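Putative 4-amino-4-deoxychorismate lyase (Thermus thermophilus, PDB 2ZGI) binds pyridoxal 5'-phosphate and probably acts as a lyase, perhaps on 4-amino-4-deoxychorismate, within the class-IV aminotransferase family. Local coordinates at residues V24-A30 and L79-V85; W37-H41 and I183-K187; G53-P57 and V85-R90. All blocks are in the same frame, centred on the assembly; numbering follows the deposited sequence.

Contact 1 (V24-A30 and L79-V85)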
ATOM      1  N   VAL D  24      15.938  23.106   4.710  1.00 23.01           N
ATOM      2  CA  VAL D  24      15.366  23.313   3.390  1.00 23.46           C
ATOM      3  C   VAL D  24      16.459  23.888   2.529  1.00 23.63           C
ATOM      4  O   VAL D  24      17.453  24.437   3.048  1.00 24.20           O
ATOM      5  CB  VAL D  24      14.074  24.220   3.423  1.00 23.68           C
ATOM      6  CG1 VAL D  24      13.020  23.563   4.238  1.00 23.60           C
ATOM      7  CG2 VAL D  24      14.387  25.596   4.040  1.00 23.81           C
ATOM      8  N   PHE D  25      16.323  23.749   1.215  1.00 23.42           N
ATOM      9  CA  PHE D  25      17.391  24.166   0.339  1.00 23.69           C
ATOM     10  C   PHE D  25      16.837  24.492  -1.027  1.00 23.00           C
ATOM     11  O   PHE D  25      15.651  24.214  -1.317  1.00 23.36           O
ATOM     12  CB  PHE D  25      18.507  23.080   0.281  1.00 23.24           C
ATOM     13  CG  PHE D  25      18.129  21.837  -0.526  1.00 23.43           C
ATOM     14  CD1 PHE D  25      18.541  21.710  -1.854  1.00 23.32           C
ATOM     15  CD2 PHE D  25      17.367  20.814   0.035  1.00 24.68           C
ATOM     16  CE1 PHE D  25      18.203  20.579  -2.610  1.00 26.75           C
ATOM     17  CE2 PHE D  25      17.006  19.680  -0.712  1.00 26.20           C
ATOM     18  CZ  PHE D  25      17.425  19.549  -2.025  1.00 23.25           C
ATOM     19  N   THR D  26      17.674  25.099  -1.862  1.00 22.57           N
ATOM     20  CA  THR D  26      17.358  25.249  -3.259  1.00 23.32           C
ATOM     21  C   THR D  26      18.650  25.215  -4.066  1.00 24.38           C
ATOM     22  O   THR D  26      19.724  25.555  -3.553  1.00 24.99           O
ATOM     23  CB  THR D  26      16.534  26.534  -3.525  1.00 23.22           C
ATOM     24  OG1 THR D  26      15.954  26.448  -4.832  1.00 25.31           O
ATOM     25  CG2 THR D  26      17.429  27.817  -3.434  1.00 19.81           C
ATOM     26  N   THR D  27      18.561  24.782  -5.317  1.00 25.05           N
ATOM     27  CA  THR D  27      19.738  24.692  -6.154  1.00 25.84           C
ATOM     28  C   THR D  27      19.497  25.461  -7.455  1.00 26.65           C
ATOM     29  O   THR D  27      18.459  25.290  -8.120  1.00 26.08           O
ATOM     30  CB  THR D  27      20.170  23.230  -6.422  1.00 26.58           C
ATOM     31  OG1 THR D  27      19.281  22.630  -7.361  1.00 30.90           O
ATOM     32  CG2 THR D  27      20.132  22.428  -5.186  1.00 25.79           C
ATOM     33  N   LEU D  28      20.454  26.318  -7.801  1.00 26.83           N
ATOM     34  CA  LEU D  28      20.328  27.245  -8.920  1.00 27.64           C
ATOM     35  C   LEU D  28      21.422  26.995  -9.926  1.00 27.89           C
ATOM     36  O   LEU D  28      22.470  26.413  -9.591  1.00 28.33           O
ATOM     37  CB  LEU D  28      20.506  28.696  -8.472  1.00 27.40           C
ATOM     38  CG  LEU D  28      19.665  29.290  -7.360  1.00 30.03           C
ATOM     39  CD1 LEU D  28      20.342  29.000  -6.039  1.00 30.62           C
ATOM     40  CD2 LEU D  28      19.500  30.815  -7.595  1.00 30.33           C
ATOM     41  N   ARG D  29      21.186  27.463 -11.153  1.00 27.42           N
ATOM     42  CA  ARG D  29      22.216  27.490 -12.181  1.00 27.57           C
ATOM     43  C   ARG D  29      22.575  28.943 -12.454  1.00 27.89           C
ATOM     44  O   ARG D  29      21.680  29.779 -12.515  1.00 27.85           O
ATOM     45  CB  ARG D  29      21.723  26.814 -13.463  1.00 28.23           C
ATOM     46  CG  ARG D  29      22.867  26.483 -14.397  1.00 29.12           C
ATOM     47  CD  ARG D  29      22.438  25.611 -15.556  1.00 30.07           C
ATOM     48  NE  ARG D  29      21.660  26.314 -16.578  1.00 29.61           N
ATOM     49  CZ  ARG D  29      20.356  26.142 -16.763  1.00 30.43           C
ATOM     50  NH1 ARG D  29      19.685  25.314 -15.977  1.00 32.12           N
ATOM     51  NH2 ARG D  29      19.719  26.823 -17.733  1.00 32.75           N
ATOM     52  N   ALA D  30      23.869  29.250 -12.577  1.00 27.58           N
ATOM     53  CA  ALA D  30      24.314  30.574 -13.028  1.00 27.63           C
ATOM     54  C   ALA D  30      24.941  30.401 -14.388  1.00 28.43           C
ATOM     55  O   ALA D  30      25.699  29.445 -14.597  1.00 29.23           O
ATOM     56  CB  ALA D  30      25.332  31.210 -12.053  1.00 27.40           C
ATOM     57  N   LEU D  79      27.755  27.777 -13.312  1.00 32.08           N
ATOM     58  CA  LEU D  79      27.932  27.383 -11.928  1.00 31.24           C
ATOM     59  C   LEU D  79      26.673  26.689 -11.469  1.00 30.27           C
ATOM     60  O   LEU D  79      25.587  26.991 -11.954  1.00 29.91           O
ATOM     61  CB  LEU D  79      28.152  28.620 -11.049  1.00 31.57           C
ATOM     62  CG  LEU D  79      29.477  29.342 -11.267  1.00 32.66           C
ATOM     63  CD1 LEU D  79      29.471  30.676 -10.526  1.00 36.70           C
ATOM     64  CD2 LEU D  79      30.625  28.475 -10.766  1.00 34.99           C
ATOM     65  N   ARG D  80      26.834  25.744 -10.554  1.00 29.64           N
ATOM     66  CA  ARG D  80      25.725  25.207  -9.783  1.00 29.33           C
ATOM     67  C   ARG D  80      25.838  25.785  -8.382  1.00 28.67           C
ATOM     68  O   ARG D  80      26.899  25.703  -7.729  1.00 28.70           O
ATOM     69  CB  ARG D  80      25.772  23.677  -9.738  1.00 30.09           C
ATOM     70  CG  ARG D  80      24.520  23.033  -9.115  1.00 32.27           C
ATOM     71  CD  ARG D  80      24.926  21.738  -8.407  1.00 33.96           C
ATOM     72  NE  ARG D  80      23.878  21.111  -7.607  1.00 35.98           N
ATOM     73  CZ  ARG D  80      23.869  21.062  -6.270  1.00 39.53           C
ATOM     74  NH1 ARG D  80      24.837  21.635  -5.560  1.00 40.20           N
ATOM     75  NH2 ARG D  80      22.873  20.450  -5.632  1.00 42.49           N
ATOM     76  N   LEU D  81      24.745  26.373  -7.916  1.00 26.92           N
ATOM     77  CA  LEU D  81      24.732  27.010  -6.625  1.00 26.19           C
ATOM     78  C   LEU D  81      23.763  26.284  -5.749  1.00 26.20           C
ATOM     79  O   LEU D  81      22.775  25.714  -6.222  1.00 25.84           O
ATOM     80  CB  LEU D  81      24.267  28.484  -6.760  1.00 26.80           C
ATOM     81  CG  LEU D  81      24.960  29.371  -7.791  1.00 26.75           C
ATOM     82  CD1 LEU D  81      24.166  30.675  -8.021  1.00 29.02           C
ATOM     83  CD2 LEU D  81      26.319  29.701  -7.224  1.00 29.19           C
ATOM     84  N   ARG D  82      24.020  26.333  -4.455  1.00 25.81           N
ATOM     85  CA  ARG D  82      23.106  25.771  -3.516  1.00 26.12           C
ATOM     86  C   ARG D  82      23.001  26.602  -2.250  1.00 25.56           C
ATOM     87  O   ARG D  82      24.029  26.952  -1.642  1.00 26.72           O
ATOM     88  CB  ARG D  82      23.596  24.383  -3.183  1.00 26.45           C
ATOM     89  CG  ARG D  82      22.580  23.550  -2.489  1.00 29.01           C
ATOM     90  CD  ARG D  82      23.339  22.517  -1.725  1.00 33.92           C
ATOM     91  NE  ARG D  82      22.656  22.310  -0.488  1.00 38.83           N
ATOM     92  CZ  ARG D  82      21.726  21.390  -0.331  1.00 36.34           C
ATOM     93  NH1 ARG D  82      21.451  20.603  -1.351  1.00 36.08           N
ATOM     94  NH2 ARG D  82      21.116  21.261   0.830  1.00 31.12           N
ATOM     95  N   PHE D  83      21.763  26.894  -1.842  1.00 24.86           N
ATOM     96  CA  PHE D  83      21.482  27.693  -0.661  1.00 24.40           C
ATOM     97  C   PHE D  83      20.689  26.810   0.283  1.00 24.79           C
ATOM     98  O   PHE D  83      19.669  26.276  -0.100  1.00 23.58           O
ATOM     99  CB  PHE D  83      20.612  28.919  -0.994  1.00 24.85           C
ATOM    100  CG  PHE D  83      21.287  29.972  -1.857  1.00 26.96           C
ATOM    101  CD1 PHE D  83      22.589  30.398  -1.601  1.00 30.00           C
ATOM    102  CD2 PHE D  83      20.566  30.618  -2.857  1.00 31.30           C
ATOM    103  CE1 PHE D  83      23.183  31.402  -2.378  1.00 31.65           C
ATOM    104  CE2 PHE D  83      21.157  31.639  -3.636  1.00 31.16           C
ATOM    105  CZ  PHE D  83      22.462  32.014  -3.394  1.00 30.19           C
ATOM    106  N   THR D  84      21.156  26.658   1.515  1.00 24.12           N
ATOM    107  CA  THR D  84      20.527  25.732   2.469  1.00 24.51           C
ATOM    108  C   THR D  84      20.246  26.487   3.768  1.00 24.84           C
ATOM    109  O   THR D  84      21.121  27.207   4.271  1.00 25.88           O
ATOM    110  CB  THR D  84      21.429  24.507   2.749  1.00 23.93           C
ATOM    111  OG1 THR D  84      21.845  23.943   1.508  1.00 22.89           O
ATOM    112  CG2 THR D  84      20.696  23.431   3.573  1.00 23.63           C
ATOM    113  N   VAL D  85      19.034  26.322   4.278  1.00 23.88           N
ATOM    114  CA  VAL D  85      18.607  26.864   5.553  1.00 23.97           C
ATOM    115  C   VAL D  85      18.320  25.776   6.612  1.00 24.77           C
ATOM    116  O   VAL D  85      17.532  24.838   6.386  1.00 23.62           O
ATOM    117  CB  VAL D  85      17.339  27.733   5.383  1.00 23.92           C
ATOM    118  CG1 VAL D  85      16.846  28.232   6.718  1.00 24.06           C
ATOM    119  CG2 VAL D  85      17.627  28.932   4.433  1.00 24.08           C
TER
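V24 and V85 start a ladder of eight backbone hydrogen bonds that joins 24-30 to 79-85 as far as A30 and L79. The pairs V24-V85, T26-F83, L28-L81 and A30-L79 are hydrogen-bonded, each bonding twice, with V85 N to V24 O at 2.8 Å; the pairs between them are non-hydrogen-bonded. Six CA-H...O contacts go to carbonyls that also accept an N-H, among them F25 CA to F83 O at 3.1 Å. The short strand axes run at 157° to each other.

Cation and ring meet on the face bearing F25, T27, R80 and R82. The R82 guanidinium stacks nearly parallel over one face of the F25 ring, the planes 13° apart and the centres separated by 4.1 Å, with NH1 over CD1 at 3.2 Å. F25 CG stands between its backbone N and carbonyl carbon (chi1 74°), which turns the ring toward this partner. R82 NE also donates to T84 OG1 at 2.7 Å, helping to fix the rotation of the group, and Y19 of the second subunit makes a cation-pi contact with it. An alanine at R82 would strip the guanidinium from the F25 ring and is likely to leave T84 OG1 without its donor. Further along, R80 NH2 rests against T27 CG2 at 3.4 Å.

Apolar packing fills the other face. L28 CD1 crosses to F83 CD2 at 3.6 Å, T26 CG2 comes to the edge of the F83 ring, and A30 CB sits beside L79 CB at 4.0 Å. On that face T26 OG1 is bonded to R44, a cofactor-binding residue, while F83 meets F62 of helix 59-72.

This is the central strand pair of a four-stranded antiparallel sheet, with helices 38-51 and 59-72 packed on the apolar face.

Contact 2 (W37-H41 and I183-K187). With PLP (pyridoxal-5'-phosphate), chain P.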
ATOM      1  N   TRP D  37      16.709  32.936 -12.322  1.00 28.19           N
ATOM      2  CA  TRP D  37      15.517  32.932 -11.492  1.00 28.50           C
ATOM      3  C   TRP D  37      15.820  33.080 -10.018  1.00 28.16           C
ATOM      4  O   TRP D  37      15.170  32.479  -9.186  1.00 27.69           O
ATOM      5  CB  TRP D  37      14.633  31.698 -11.789  1.00 28.69           C
ATOM      6  CG  TRP D  37      14.397  31.495 -13.250  1.00 30.04           C
ATOM      7  CD1 TRP D  37      14.086  32.457 -14.172  1.00 32.59           C
ATOM      8  CD2 TRP D  37      14.441  30.255 -13.966  1.00 33.65           C
ATOM      9  NE1 TRP D  37      13.949  31.888 -15.412  1.00 33.30           N
ATOM     10  CE2 TRP D  37      14.159  30.541 -15.313  1.00 33.95           C
ATOM     11  CE3 TRP D  37      14.685  28.924 -13.592  1.00 33.62           C
ATOM     12  CZ2 TRP D  37      14.112  29.549 -16.292  1.00 35.04           C
ATOM     13  CZ3 TRP D  37      14.637  27.938 -14.564  1.00 35.80           C
ATOM     14  CH2 TRP D  37      14.358  28.257 -15.895  1.00 35.26           C
ATOM     15  N   LEU D  38      16.779  33.946  -9.702  1.00 28.20           N
ATOM     16  CA  LEU D  38      17.216  34.171  -8.319  1.00 28.37           C
ATOM     17  C   LEU D  38      16.064  34.599  -7.411  1.00 27.79           C
ATOM     18  O   LEU D  38      15.939  34.118  -6.284  1.00 26.90           O
ATOM     19  CB  LEU D  38      18.374  35.198  -8.272  1.00 27.82           C
ATOM     20  CG  LEU D  38      18.883  35.586  -6.871  1.00 29.82           C
ATOM     21  CD1 LEU D  38      19.449  34.355  -6.145  1.00 30.91           C
ATOM     22  CD2 LEU D  38      19.949  36.718  -6.924  1.00 28.41           C
ATOM     23  N   GLU D  39      15.224  35.509  -7.911  1.00 29.02           N
ATOM     24  CA  GLU D  39      14.036  35.944  -7.182  1.00 29.26           C
ATOM     25  C   GLU D  39      13.132  34.775  -6.798  1.00 28.31           C
ATOM     26  O   GLU D  39      12.709  34.667  -5.664  1.00 27.83           O
ATOM     27  CB  GLU D  39      13.230  36.934  -8.015  1.00 30.89           C
ATOM     28  CG  GLU D  39      12.135  37.615  -7.209  1.00 37.28           C
ATOM     29  CD  GLU D  39      11.630  38.904  -7.844  1.00 46.26           C
ATOM     30  OE1 GLU D  39      11.460  38.948  -9.090  1.00 50.18           O
ATOM     31  OE2 GLU D  39      11.393  39.875  -7.084  1.00 50.84           O
ATOM     32  N   GLU D  40      12.836  33.912  -7.756  1.00 27.75           N
ATOM     33  CA  GLU D  40      11.962  32.756  -7.509  1.00 27.22           C
ATOM     34  C   GLU D  40      12.569  31.776  -6.505  1.00 26.11           C
ATOM     35  O   GLU D  40      11.854  31.243  -5.651  1.00 25.50           O
ATOM     36  CB  GLU D  40      11.653  32.040  -8.827  1.00 28.03           C
ATOM     37  CG  GLU D  40      10.670  32.819  -9.743  1.00 29.97           C
ATOM     38  CD  GLU D  40      11.373  33.756 -10.736  1.00 33.84           C
ATOM     39  OE1 GLU D  40      12.605  33.976 -10.636  1.00 31.10           O
ATOM     40  OE2 GLU D  40      10.667  34.294 -11.621  1.00 34.13           O
ATOM     41  N   HIS D  41      13.896  31.569  -6.576  1.00 25.62           N
ATOM     42  CA  HIS D  41      14.567  30.626  -5.660  1.00 24.70           C
ATOM     43  C   HIS D  41      14.558  31.177  -4.245  1.00 24.71           C
ATOM     44  O   HIS D  41      14.312  30.450  -3.268  1.00 23.24           O
ATOM     45  CB  HIS D  41      16.007  30.355  -6.116  1.00 25.62           C
ATOM     46  CG  HIS D  41      16.092  29.401  -7.262  1.00 23.65           C
ATOM     47  ND1 HIS D  41      16.071  28.036  -7.088  1.00 23.31           N
ATOM     48  CD2 HIS D  41      16.197  29.612  -8.592  1.00 25.31           C
ATOM     49  CE1 HIS D  41      16.163  27.444  -8.265  1.00 23.87           C
ATOM     50  NE2 HIS D  41      16.230  28.378  -9.197  1.00 27.11           N
ATOM     51  N   ILE D 183      10.439  25.299  -9.840  1.00 31.39           N
ATOM     52  CA  ILE D 183      10.519  26.599 -10.467  1.00 29.99           C
ATOM     53  C   ILE D 183      10.625  26.427 -11.981  1.00 30.69           C
ATOM     54  O   ILE D 183       9.952  27.142 -12.725  1.00 30.44           O
ATOM     55  CB  ILE D 183      11.709  27.406  -9.861  1.00 30.09           C
ATOM     56  CG1 ILE D 183      11.323  27.877  -8.454  1.00 27.81           C
ATOM     57  CG2 ILE D 183      12.123  28.594 -10.758  1.00 26.70           C
ATOM     58  CD1 ILE D 183      12.498  28.129  -7.516  1.00 29.63           C
ATOM     59  N   THR D 184      11.458  25.485 -12.439  1.00 30.11           N
ATOM     60  CA  THR D 184      11.658  25.279 -13.872  1.00 30.81           C
ATOM     61  C   THR D 184      10.344  24.909 -14.539  1.00 31.02           C
ATOM     62  O   THR D 184       9.991  25.490 -15.557  1.00 30.84           O
ATOM     63  CB  THR D 184      12.755  24.233 -14.190  1.00 30.82           C
ATOM     64  OG1 THR D 184      13.945  24.570 -13.464  1.00 30.86           O
ATOM     65  CG2 THR D 184      13.076  24.239 -15.656  1.00 31.86           C
ATOM     66  N   ARG D 185       9.604  23.987 -13.935  1.00 31.35           N
ATOM     67  CA  ARG D 185       8.326  23.559 -14.498  1.00 31.80           C
ATOM     68  C   ARG D 185       7.370  24.741 -14.744  1.00 31.92           C
ATOM     69  O   ARG D 185       6.815  24.903 -15.845  1.00 32.07           O
ATOM     70  CB  ARG D 185       7.664  22.534 -13.589  1.00 31.82           C
ATOM     71  CG  ARG D 185       6.462  21.914 -14.257  1.00 33.85           C
ATOM     72  CD  ARG D 185       6.179  20.521 -13.734  1.00 34.94           C
ATOM     73  NE  ARG D 185       5.902  20.514 -12.300  1.00 34.46           N
ATOM     74  CZ  ARG D 185       5.556  19.423 -11.636  1.00 35.99           C
ATOM     75  NH1 ARG D 185       5.433  18.261 -12.289  1.00 32.48           N
ATOM     76  NH2 ARG D 185       5.312  19.499 -10.327  1.00 35.72           N
ATOM     77  N   GLU D 186       7.204  25.572 -13.723  1.00 32.23           N
ATOM     78  CA  GLU D 186       6.395  26.794 -13.855  1.00 33.01           C
ATOM     79  C   GLU D 186       6.854  27.711 -15.000  1.00 33.08           C
ATOM     80  O   GLU D 186       6.041  28.272 -15.731  1.00 33.49           O
ATOM     81  CB  GLU D 186       6.333  27.525 -12.516  1.00 32.55           C
ATOM     82  CG  GLU D 186       5.570  26.721 -11.442  1.00 33.61           C
ATOM     83  CD  GLU D 186       4.135  26.385 -11.850  1.00 36.93           C
ATOM     84  OE1 GLU D 186       3.465  27.220 -12.535  1.00 35.70           O
ATOM     85  OE2 GLU D 186       3.685  25.272 -11.492  1.00 35.83           O
ATOM     86  N   LYS D 187       8.161  27.843 -15.160  1.00 33.44           N
ATOM     87  CA  LYS D 187       8.717  28.601 -16.260  1.00 33.74           C
ATOM     88  C   LYS D 187       8.405  27.909 -17.581  1.00 33.78           C
ATOM     89  O   LYS D 187       8.052  28.574 -18.550  1.00 33.76           O
ATOM     90  CB  LYS D 187      10.232  28.796 -16.099  1.00 34.09           C
ATOM     91  CG  LYS D 187      10.668  29.544 -14.829  1.00 34.50           C
ATOM     92  CD  LYS D 187       9.838  30.787 -14.526  1.00 36.13           C
ATOM     93  CE  LYS D 187      10.589  31.685 -13.554  1.00 36.70           C
ATOM     94  NZ  LYS D 187      10.232  33.100 -13.700  1.00 38.45           N
TER
HETATM   95  N1  PLP P 248      11.830  17.374  -7.878  1.00 23.95           N
HETATM   96  C2  PLP P 248      12.519  17.294  -6.721  1.00 26.20           C
HETATM   97  C2A PLP P 248      12.242  16.157  -5.781  1.00 23.33           C
HETATM   98  C3  PLP P 248      13.494  18.250  -6.416  1.00 24.02           C
HETATM   99  O3  PLP P 248      14.166  18.128  -5.236  1.00 25.60           O
HETATM  100  C4  PLP P 248      13.712  19.307  -7.308  1.00 25.07           C
HETATM  101  C4A PLP P 248      14.710  20.414  -7.042  1.00 24.21           C
HETATM  102  C5  PLP P 248      12.960  19.380  -8.479  1.00 23.38           C
HETATM  103  C6  PLP P 248      12.018  18.383  -8.727  1.00 26.52           C
HETATM  104  C5A PLP P 248      13.162  20.468  -9.512  1.00 26.39           C
HETATM  105  O4P PLP P 248      12.829  21.786  -9.073  1.00 26.61           O
HETATM  106  P   PLP P 248      13.408  23.117  -9.749  1.00 26.49           P
HETATM  107  O1P PLP P 248      12.889  23.167 -11.165  1.00 24.81           O
HETATM  108  O2P PLP P 248      14.919  23.061  -9.758  1.00 27.97           O
HETATM  109  O3P PLP P 248      12.842  24.123  -8.801  1.00 24.24           O
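T184, whose OG1 lies at the edge of the W37 ring 3.6 Å from CZ3, grips the PLP phosphate oxygen O1P twice, with its OG1 at 2.9 Å and its backbone N at 3.0 Å. I183 N donates to the neighbouring oxygen, PLP O3P, at 2.9 Å.

K187 covers one face of W37. Its CG stands over the centre of the indole, and CE lies 3.7 Å from the five-membered ring's centroid, 14° off the normal, a CH-pi contact. NZ reaches past the centre as an off-centre cation-pi partner. The bend at chi2 (-45°) folds the lysine chain along the ring, so the lysine and the indole run alongside one another, pointing opposite ways. The I183 and T184 amides come from the first turn of helix 183-194, so the phosphate is held at a helix N terminus, whose dipole probably helps to stabilise its charge; R44 NH1 and S218 OG also hydrogen-bond to the cofactor.

Across from that helix, W37 is the N-cap of helix 38-51, and E40, in its first turn, points its carboxylate at K187. E40 OE2 and K187 NZ form a salt bridge, although the modelled 2.4 Å is too short for the placing of these ends to be trusted. I183 lies between the ion pair and the cofactor phosphate: its CG2 packs against W37 CE3 at 3.8 Å, and its CD1 lies over a face of the H41 ring, 3.7 Å from the centroid, while H41 ND1 bonds to T26 OG1.

Contact 3 (G53-P57 and V85-R90); sequences GLSYP and VGEGVR
E87 leaves its CB with CG anti to the carbonyl carbon, and the bend at chi2 (-55°) turns the chain back toward 53-57. Its CG meets L54 CD2 at 4.0 Å, the two side chains crossing at a slant. Beyond it, CD faces S55 N, and the carboxylate straddles that amide. OE1 takes the better of two long bonds from S55 N, at 3.3 Å with an angle of 148° at the hydrogen, approached on the syn side but 34° out of the carboxylate plane; the bond to OE2 is weak. OE2 also lies 3.3 Å from L54 CA and 3.0 Å from G53 O, an approach of two acceptors that is not a hydrogen bond.

Further in, V85 CG1 touches S55 O at 3.4 Å and CG2 lies 3.9 Å from P57 CD. The packing of P57 CG on R90 CD is uncertain, because the arginine is modelled in two positions. A water links S55 O to G86 O, its distance to S55 being doubtfully short.

G53, with positive phi, is the C-prime residue of the Schellman motif ending helix 38-51. Across the contact, a type II turn from G86 to V89 joins strands 78-86 and 89-96 as a hairpin. Just before the turn, V85 packs on L45 of helix 38-51 and F62 of helix 59-72; R90 makes a salt bridge with D65 of the latter, and N5 of the second subunit bonds to the hairpin at G88 O and R90 N.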
ATOM      1  N   GLY D  53       8.892  25.766  10.066  1.00 31.92           N
ATOM      2  CA  GLY D  53       9.298  26.434  11.298  1.00 32.12           C
ATOM      3  C   GLY D  53      10.774  26.734  11.438  1.00 32.60           C
ATOM      4  O   GLY D  53      11.279  26.777  12.560  1.00 32.14           O
ATOM      5  N   LEU D  54      11.472  26.915  10.313  1.00 32.93           N
ATOM      6  CA  LEU D  54      12.888  27.258  10.340  1.00 34.14           C
ATOM      7  C   LEU D  54      13.098  28.762  10.119  1.00 34.90           C
ATOM      8  O   LEU D  54      12.564  29.327   9.161  1.00 35.79           O
ATOM      9  CB  LEU D  54      13.652  26.453   9.274  1.00 34.27           C
ATOM     10  CG  LEU D  54      13.557  24.921   9.292  1.00 34.39           C
ATOM     11  CD1 LEU D  54      14.061  24.379   7.957  1.00 36.90           C
ATOM     12  CD2 LEU D  54      14.345  24.342  10.434  1.00 33.73           C
ATOM     13  N   SER D  55      13.857  29.401  11.004  1.00 34.97           N
ATOM     14  CA  SER D  55      14.262  30.810  10.820  1.00 35.41           C
ATOM     15  C   SER D  55      14.936  31.056   9.478  1.00 34.45           C
ATOM     16  O   SER D  55      15.920  30.392   9.143  1.00 35.04           O
ATOM     17  CB  SER D  55      15.215  31.251  11.923  1.00 35.59           C
ATOM     18  OG  SER D  55      14.648  31.038  13.198  1.00 38.36           O
ATOM     19  N   TYR D  56      14.398  32.004   8.718  1.00 33.96           N
ATOM     20  CA  TYR D  56      14.983  32.453   7.452  1.00 33.02           C
ATOM     21  C   TYR D  56      16.020  33.552   7.712  1.00 33.41           C
ATOM     22  O   TYR D  56      15.710  34.535   8.362  1.00 34.40           O
ATOM     23  CB  TYR D  56      13.879  32.955   6.511  1.00 32.62           C
ATOM     24  CG  TYR D  56      14.411  33.304   5.133  1.00 31.45           C
ATOM     25  CD1 TYR D  56      14.995  32.328   4.336  1.00 30.06           C
ATOM     26  CD2 TYR D  56      14.377  34.618   4.651  1.00 31.12           C
ATOM     27  CE1 TYR D  56      15.500  32.624   3.087  1.00 31.48           C
ATOM     28  CE2 TYR D  56      14.898  34.932   3.387  1.00 31.09           C
ATOM     29  CZ  TYR D  56      15.468  33.917   2.615  1.00 31.15           C
ATOM     30  OH  TYR D  56      16.000  34.160   1.364  1.00 31.49           O
ATOM     31  N   PRO D  57      17.260  33.397   7.218  1.00 33.48           N
ATOM     32  CA  PRO D  57      18.280  34.414   7.566  1.00 34.07           C
ATOM     33  C   PRO D  57      18.250  35.723   6.745  1.00 34.54           C
ATOM     34  O   PRO D  57      19.059  36.641   6.998  1.00 35.01           O
ATOM     35  CB  PRO D  57      19.588  33.670   7.353  1.00 34.65           C
ATOM     36  CG  PRO D  57      19.267  32.701   6.263  1.00 33.78           C
ATOM     37  CD  PRO D  57      17.860  32.227   6.569  1.00 33.29           C
ATOM     38  N   VAL D  85      19.034  26.322   4.278  1.00 23.88           N
ATOM     39  CA  VAL D  85      18.607  26.864   5.553  1.00 23.97           C
ATOM     40  C   VAL D  85      18.320  25.776   6.612  1.00 24.77           C
ATOM     41  O   VAL D  85      17.532  24.838   6.386  1.00 23.62           O
ATOM     42  CB  VAL D  85      17.339  27.733   5.383  1.00 23.92           C
ATOM     43  CG1 VAL D  85      16.846  28.232   6.718  1.00 24.06           C
ATOM     44  CG2 VAL D  85      17.627  28.932   4.433  1.00 24.08           C
ATOM     45  N   GLY D  86      18.947  25.922   7.772  1.00 24.68           N
ATOM     46  CA  GLY D  86      18.499  25.233   8.981  1.00 26.19           C
ATOM     47  C   GLY D  86      18.577  26.230  10.126  1.00 28.46           C
ATOM     48  O   GLY D  86      19.034  27.376   9.925  1.00 28.04           O
ATOM     49  N   GLU D  87      18.127  25.813  11.306  1.00 30.35           N
ATOM     50  CA  GLU D  87      18.344  26.598  12.544  1.00 32.55           C
ATOM     51  C   GLU D  87      19.835  26.850  12.811  1.00 32.80           C
ATOM     52  O   GLU D  87      20.612  25.905  12.976  1.00 33.59           O
ATOM     53  CB  GLU D  87      17.686  25.924  13.743  1.00 33.17           C
ATOM     54  CG  GLU D  87      16.182  25.761  13.639  1.00 36.15           C
ATOM     55  CD  GLU D  87      15.398  27.067  13.369  1.00 41.29           C
ATOM     56  OE1 GLU D  87      16.002  28.140  13.154  1.00 42.63           O
ATOM     57  OE2 GLU D  87      14.144  27.009  13.372  1.00 44.91           O
ATOM     58  N   GLY D  88      20.221  28.128  12.802  1.00 33.57           N
ATOM     59  CA  GLY D  88      21.619  28.556  12.977  1.00 33.35           C
ATOM     60  C   GLY D  88      22.501  28.210  11.784  1.00 33.61           C
ATOM     61  O   GLY D  88      23.727  28.145  11.894  1.00 34.90           O
ATOM     62  N   VAL D  89      21.889  27.959  10.639  1.00 32.77           N
ATOM     63  CA  VAL D  89      22.661  27.544   9.483  1.00 32.70           C
ATOM     64  C   VAL D  89      22.193  28.300   8.275  1.00 32.21           C
ATOM     65  O   VAL D  89      21.004  28.255   7.920  1.00 31.69           O
ATOM     66  CB  VAL D  89      22.505  26.031   9.141  1.00 32.67           C
ATOM     67  CG1 VAL D  89      23.136  25.724   7.758  1.00 32.09           C
ATOM     68  CG2 VAL D  89      23.121  25.162  10.223  1.00 33.29           C
ATOM     69  N   ARG D  90      23.148  29.015   7.696  1.00 32.13           N
ATOM     70  CA  ARG D  90      23.005  29.606   6.389  0.50 32.72           C
ATOM     71  C   ARG D  90      24.160  29.048   5.573  1.00 32.85           C
ATOM     72  O   ARG D  90      25.324  29.383   5.804  1.00 33.21           O
ATOM     73  CB  ARG D  90      23.077  31.127   6.489  0.50 32.82           C
ATOM     74  CG  ARG D  90      22.705  31.857   5.217  0.50 34.89           C
ATOM     75  CD  ARG D  90      22.636  33.342   5.488  0.50 37.89           C
ATOM     76  NE  ARG D  90      23.869  33.817   6.107  0.50 40.59           N
ATOM     77  CZ  ARG D  90      24.845  34.397   5.426  0.50 41.21           C
ATOM     78  NH1 ARG D  90      24.695  34.578   4.129  0.50 41.50           N
ATOM     79  NH2 ARG D  90      25.952  34.808   6.028  0.50 41.71           N
TER
HETATM   80  O   HOH W   1      18.271  30.166   9.613  1.00 47.76           O

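From the N terminus the chain lays down strand 24-31, then the start of helix 38-51 and the loop that follows it. Contact 1 closes the first loop when strand 78-86 returns alongside 24-30. Contact 3 closes next, as the hairpin at 85-90 meets the loop at 53-57; it crosses contact 1 and shares V85 with it. Contact 2 closes last, at 183-187, so it crosses contact 1 and encloses contact 3. Contact 1 pairs the two middle strands of the antiparallel sheet, contact 3 ties its hairpin end to the loop between helices 38-51 and 59-72, and contact 2 joins the start of helix 38-51 to the cofactor-binding helix 183-194.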